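Local atomic coordinates of putative nitroreductase (Thermotoga maritima, PDB entry 1VKW), a protein that probably acts as an oxidoreductase of the FMN-dependent nitroreductase kind, although its substrate is not established. Residues Leu77-Tyr80 with Gly81-Gly84; Gln83-Gln86 with Ile87-Phe90. All coordinates share one frame; numbering follows the deposited sequence.

How the contacts relate
Both contacts lie on one helix, 74-93, and neither closes a loop, since within each the two segments follow one another directly. Read from the N terminus, contact 1 comes first and joins 77-80 to 81-84; contact 2 starts at Gln83, inside the last part of contact 1, and carries the same ladder of backbone bonds on to Phe90. The two overlap at Gln83 and Gly84 without nesting or crossing, and their centres are about 9 Å apart. Together they show how a buried helix serves its neighbours: both contacts face helix 180-198, with the loop around Phe48 to Leu53 mainly on the first, and strand 97-101 and helix 15-21 on the second.

Contact 1. Residues Leu77-Tyr80 with Gly81-Gly84; sequences LVEY and GFQG
The carboxylate of Glu79 and the side-chain amide of Gln83 are the flat groups that meet here, one helical turn apart, with their planes 51° from each other. Gln83 NE2 lies 2.8 Å from Glu79 OE2 in a hydrogen bond that approaches from above the carboxylate plane, whereas seen from the glutamine the oxygen lies nearly in the amide plane. The same nitrogen passes 3.1 Å from Glu79 CG, so the amide's NH2 end also touches the glutamate's methylene. The bend of the glutamate chain at chi2 (70°) carries the carboxylate forward along the helix toward Gln83. The Phe82 side chain heads off from the preceding turn and touches Ser188 of helix 180-198, while its CB sits 3.2 Å from Val78 O. Tyr80 also turns outward: its ring meets that of Trp55, and its OH bonds to Tyr111 O and Ala68 N.

Beneath the side chains, Gly81 N, Phe82 N, Gln83 N and Gly84 N each bond to the carbonyl oxygen four residues back. The Gly84 N to Tyr80 O bond, 2.8 Å long, is bent to 146° at the hydrogen.

The buried polar ends are well supplied, Glu79 by the backbone N of Ile49 and Thr50, Gln83 by Lys51 O, Leu53 N and Trp55 NE1. This is an i to i+4 glutamate-glutamine pair on an alpha-helix, here fastening helix 74-93 to the loop that links helix 35-43 to strand 56-58.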
ATOM      1  N   LEU A  77      -6.946  -5.205 -11.425  1.00 25.46           N
ATOM      2  CA  LEU A  77      -5.594  -4.733 -11.134  1.00 25.77           C
ATOM      3  C   LEU A  77      -5.579  -3.642 -10.047  1.00 26.58           C
ATOM      4  O   LEU A  77      -4.657  -3.596  -9.237  1.00 26.57           O
ATOM      5  CB  LEU A  77      -4.902  -4.252 -12.407  1.00 25.92           C
ATOM      6  CG  LEU A  77      -4.436  -5.371 -13.344  1.00 25.94           C
ATOM      7  CD1 LEU A  77      -4.046  -4.788 -14.681  1.00 26.05           C
ATOM      8  CD2 LEU A  77      -3.284  -6.166 -12.745  1.00 27.09           C
ATOM      9  N   VAL A  78      -6.589  -2.774 -10.029  1.00 26.04           N
ATOM     10  CA  VAL A  78      -6.772  -1.824  -8.909  1.00 25.79           C
ATOM     11  C   VAL A  78      -6.903  -2.614  -7.600  1.00 27.39           C
ATOM     12  O   VAL A  78      -6.285  -2.264  -6.592  1.00 24.20           O
ATOM     13  CB  VAL A  78      -7.994  -0.884  -9.135  1.00 26.65           C
ATOM     14  CG1 VAL A  78      -8.313  -0.064  -7.899  1.00 26.81           C
ATOM     15  CG2 VAL A  78      -7.734   0.053 -10.277  1.00 22.98           C
ATOM     16  N   GLU A  79      -7.692  -3.689  -7.641  1.00 26.95           N
ATOM     17  CA  GLU A  79      -7.858  -4.605  -6.517  1.00 29.24           C
ATOM     18  C   GLU A  79      -6.518  -5.148  -6.052  1.00 29.03           C
ATOM     19  O   GLU A  79      -6.244  -5.175  -4.853  1.00 31.53           O
ATOM     20  CB  GLU A  79      -8.780  -5.778  -6.918  1.00 30.52           C
ATOM     21  CG  GLU A  79      -9.376  -6.545  -5.748  1.00 32.75           C
ATOM     22  CD  GLU A  79     -10.405  -5.725  -4.987  1.00 36.50           C
ATOM     23  OE1 GLU A  79     -11.538  -5.568  -5.494  1.00 39.52           O
ATOM     24  OE2 GLU A  79     -10.081  -5.241  -3.887  1.00 29.57           O
ATOM     25  N   TYR A  80      -5.693  -5.590  -7.005  1.00 30.38           N
ATOM     26  CA  TYR A  80      -4.363  -6.123  -6.696  1.00 29.83           C
ATOM     27  C   TYR A  80      -3.503  -5.078  -5.972  1.00 29.09           C
ATOM     28  O   TYR A  80      -2.924  -5.357  -4.919  1.00 28.08           O
ATOM     29  CB  TYR A  80      -3.664  -6.632  -7.967  1.00 31.24           C
ATOM     30  CG  TYR A  80      -2.506  -7.572  -7.672  1.00 31.25           C
ATOM     31  CD1 TYR A  80      -2.706  -8.941  -7.573  1.00 33.96           C
ATOM     32  CD2 TYR A  80      -1.218  -7.086  -7.459  1.00 34.94           C
ATOM     33  CE1 TYR A  80      -1.658  -9.804  -7.284  1.00 32.55           C
ATOM     34  CE2 TYR A  80      -0.155  -7.952  -7.174  1.00 33.32           C
ATOM     35  CZ  TYR A  80      -0.387  -9.310  -7.084  1.00 33.40           C
ATOM     36  OH  TYR A  80       0.647 -10.180  -6.796  1.00 28.67           O
ATOM     37  N   GLY A  81      -3.447  -3.869  -6.522  1.00 28.38           N
ATOM     38  CA  GLY A  81      -2.738  -2.765  -5.883  1.00 28.88           C
ATOM     39  C   GLY A  81      -3.298  -2.403  -4.519  1.00 28.09           C
ATOM     40  O   GLY A  81      -2.548  -2.204  -3.572  1.00 26.75           O
ATOM     41  N   PHE A  82      -4.624  -2.356  -4.419  1.00 29.03           N
ATOM     42  CA  PHE A  82      -5.315  -1.961  -3.186  1.00 27.90           C
ATOM     43  C   PHE A  82      -5.044  -2.943  -2.037  1.00 27.61           C
ATOM     44  O   PHE A  82      -4.644  -2.541  -0.940  1.00 25.33           O
ATOM     45  CB  PHE A  82      -6.818  -1.843  -3.468  1.00 29.57           C
ATOM     46  CG  PHE A  82      -7.617  -1.272  -2.323  1.00 29.18           C
ATOM     47  CD1 PHE A  82      -7.498   0.075  -1.975  1.00 32.08           C
ATOM     48  CD2 PHE A  82      -8.491  -2.075  -1.596  1.00 26.69           C
ATOM     49  CE1 PHE A  82      -8.242   0.611  -0.918  1.00 26.31           C
ATOM     50  CE2 PHE A  82      -9.228  -1.549  -0.534  1.00 30.63           C
ATOM     51  CZ  PHE A  82      -9.101  -0.201  -0.195  1.00 26.44           C
ATOM     52  N   GLN A  83      -5.228  -4.232  -2.304  1.00 26.54           N
ATOM     53  CA  GLN A  83      -4.989  -5.254  -1.292  1.00 26.44           C
ATOM     54  C   GLN A  83      -3.506  -5.457  -1.040  1.00 24.46           C
ATOM     55  O   GLN A  83      -3.092  -5.640   0.102  1.00 24.93           O
ATOM     56  CB  GLN A  83      -5.659  -6.572  -1.687  1.00 26.01           C
ATOM     57  CG  GLN A  83      -7.168  -6.511  -1.598  1.00 26.38           C
ATOM     58  CD  GLN A  83      -7.847  -7.751  -2.147  1.00 28.86           C
ATOM     59  OE1 GLN A  83      -7.363  -8.868  -1.971  1.00 30.16           O
ATOM     60  NE2 GLN A  83      -8.976  -7.554  -2.814  1.00 34.38           N
ATOM     61  N   GLY A  84      -2.720  -5.432  -2.112  1.00 25.56           N
ATOM     62  CA  GLY A  84      -1.277  -5.618  -2.045  1.00 26.27           C
ATOM     63  C   GLY A  84      -0.564  -4.571  -1.199  1.00 26.41           C
ATOM     64  O   GLY A  84       0.329  -4.902  -0.420  1.00 27.46           O
TER

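Contact 2. Residues Gln83-Gln86 with Ile87-Phe90; sequences QGEQ and IVLF
Residues Gln83-Gln86 and Ile87-Phe90 are successive alpha-helical turns, joined by four i to i+4 backbone hydrogen bonds, from Leu89 N to Glu85 O at 2.9 Å to Ile87 N to Gln83 O at 3.2 Å. Over this ladder Glu85 leans along the helix toward Val88 and Leu89. Its CG stands opposite the backbone N (chi1 -173°) and the chain bends at chi2 (66°), which brings OE1 to 3.5 Å from Val88 CB. OE2 lies farther along, 4.2 Å from Leu89 CD2. Leu89 meanwhile sets CG 3.3 Å from Glu85 O, covering a carbonyl already bonded to its own N-H. Ile87 CG1 lies 3.5 Å from Gln83 O; Gln86 points off in a further direction, where NE2 bonds to Lys47 O and Phe82 O.

Glu85 finds its polar partners beyond the two turns: OE2 bonds to His189 NE2 on helix 180-198, and OE1 to Trp100 NE1 on strand 97-101. Replacing it with an alanine would probably leave both of these nitrogens without their acceptor and uncover one flank of Val88. The aliphatic neighbours thus border a buried carboxylate whose proximity to His189 may favour a protonated imidazole.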
ATOM      1  N   GLN A  83      -5.228  -4.232  -2.304  1.00 26.54           N
ATOM      2  CA  GLN A  83      -4.989  -5.254  -1.292  1.00 26.44           C
ATOM      3  C   GLN A  83      -3.506  -5.457  -1.040  1.00 24.46           C
ATOM      4  O   GLN A  83      -3.092  -5.640   0.102  1.00 24.93           O
ATOM      5  CB  GLN A  83      -5.659  -6.572  -1.687  1.00 26.01           C
ATOM      6  CG  GLN A  83      -7.168  -6.511  -1.598  1.00 26.38           C
ATOM      7  CD  GLN A  83      -7.847  -7.751  -2.147  1.00 28.86           C
ATOM      8  OE1 GLN A  83      -7.363  -8.868  -1.971  1.00 30.16           O
ATOM      9  NE2 GLN A  83      -8.976  -7.554  -2.814  1.00 34.38           N
ATOM     10  N   GLY A  84      -2.720  -5.432  -2.112  1.00 25.56           N
ATOM     11  CA  GLY A  84      -1.277  -5.618  -2.045  1.00 26.27           C
ATOM     12  C   GLY A  84      -0.564  -4.571  -1.199  1.00 26.41           C
ATOM     13  O   GLY A  84       0.329  -4.902  -0.420  1.00 27.46           O
ATOM     14  N   GLU A  85      -0.959  -3.310  -1.332  1.00 27.34           N
ATOM     15  CA  GLU A  85      -0.344  -2.266  -0.527  1.00 26.55           C
ATOM     16  C   GLU A  85      -0.766  -2.360   0.946  1.00 27.31           C
ATOM     17  O   GLU A  85       0.021  -2.016   1.823  1.00 25.43           O
ATOM     18  CB  GLU A  85      -0.589  -0.882  -1.125  1.00 26.80           C
ATOM     19  CG  GLU A  85       0.166   0.259  -0.441  1.00 27.42           C
ATOM     20  CD  GLU A  85       1.683   0.222  -0.581  1.00 25.29           C
ATOM     21  OE1 GLU A  85       2.228  -0.699  -1.222  1.00 27.23           O
ATOM     22  OE2 GLU A  85       2.351   1.143  -0.049  1.00 27.88           O
ATOM     23  N   GLN A  86      -1.974  -2.860   1.230  1.00 26.72           N
ATOM     24  CA  GLN A  86      -2.360  -3.139   2.612  1.00 26.98           C
ATOM     25  C   GLN A  86      -1.392  -4.130   3.259  1.00 26.64           C
ATOM     26  O   GLN A  86      -0.980  -3.957   4.414  1.00 27.93           O
ATOM     27  CB  GLN A  86      -3.801  -3.658   2.687  1.00 25.70           C
ATOM     28  CG  GLN A  86      -4.835  -2.542   2.528  1.00 28.93           C
ATOM     29  CD  GLN A  86      -6.244  -3.072   2.479  1.00 27.71           C
ATOM     30  OE1 GLN A  86      -6.808  -3.430   3.513  1.00 28.03           O
ATOM     31  NE2 GLN A  86      -6.815  -3.148   1.278  1.00 28.61           N
ATOM     32  N   ILE A  87      -1.025  -5.158   2.502  1.00 25.84           N
ATOM     33  CA  ILE A  87      -0.064  -6.164   2.970  1.00 27.05           C
ATOM     34  C   ILE A  87       1.339  -5.566   3.162  1.00 25.57           C
ATOM     35  O   ILE A  87       2.002  -5.835   4.178  1.00 25.32           O
ATOM     36  CB  ILE A  87      -0.030  -7.370   1.998  1.00 26.18           C
ATOM     37  CG1 ILE A  87      -1.411  -8.047   1.949  1.00 26.58           C
ATOM     38  CG2 ILE A  87       1.039  -8.371   2.421  1.00 30.07           C
ATOM     39  CD1 ILE A  87      -1.606  -8.980   0.760  1.00 28.81           C
ATOM     40  N   VAL A  88       1.774  -4.755   2.195  1.00 25.49           N
ATOM     41  CA  VAL A  88       3.062  -4.041   2.279  1.00 26.52           C
ATOM     42  C   VAL A  88       3.155  -3.227   3.555  1.00 25.89           C
ATOM     43  O   VAL A  88       4.148  -3.299   4.286  1.00 25.36           O
ATOM     44  CB  VAL A  88       3.275  -3.102   1.061  1.00 26.86           C
ATOM     45  CG1 VAL A  88       4.411  -2.102   1.309  1.00 28.66           C
ATOM     46  CG2 VAL A  88       3.567  -3.911  -0.182  1.00 28.24           C
ATOM     47  N   LEU A  89       2.110  -2.459   3.825  1.00 25.56           N
ATOM     48  CA  LEU A  89       2.085  -1.597   4.996  1.00 26.32           C
ATOM     49  C   LEU A  89       2.048  -2.390   6.294  1.00 26.08           C
ATOM     50  O   LEU A  89       2.611  -1.969   7.302  1.00 26.83           O
ATOM     51  CB  LEU A  89       0.889  -0.637   4.913  1.00 27.30           C
ATOM     52  CG  LEU A  89       1.032   0.441   3.838  1.00 28.65           C
ATOM     53  CD1 LEU A  89      -0.231   1.295   3.765  1.00 27.91           C
ATOM     54  CD2 LEU A  89       2.275   1.315   4.100  1.00 30.95           C
ATOM     55  N   PHE A  90       1.389  -3.540   6.266  1.00 26.77           N
ATOM     56  CA  PHE A  90       1.414  -4.439   7.403  1.00 27.70           C
ATOM     57  C   PHE A  90       2.839  -4.969   7.639  1.00 28.30           C
ATOM     58  O   PHE A  90       3.340  -4.992   8.777  1.00 28.86           O
ATOM     59  CB  PHE A  90       0.427  -5.584   7.191  1.00 27.62           C
ATOM     60  CG  PHE A  90       0.529  -6.654   8.227  1.00 32.56           C
ATOM     61  CD1 PHE A  90       0.314  -6.355   9.569  1.00 33.01           C
ATOM     62  CD2 PHE A  90       0.861  -7.958   7.876  1.00 32.45           C
ATOM     63  CE1 PHE A  90       0.408  -7.343  10.534  1.00 30.57           C
ATOM     64  CE2 PHE A  90       0.961  -8.940   8.837  1.00 31.61           C
ATOM     65  CZ  PHE A  90       0.738  -8.631  10.170  1.00 31.15           C
TER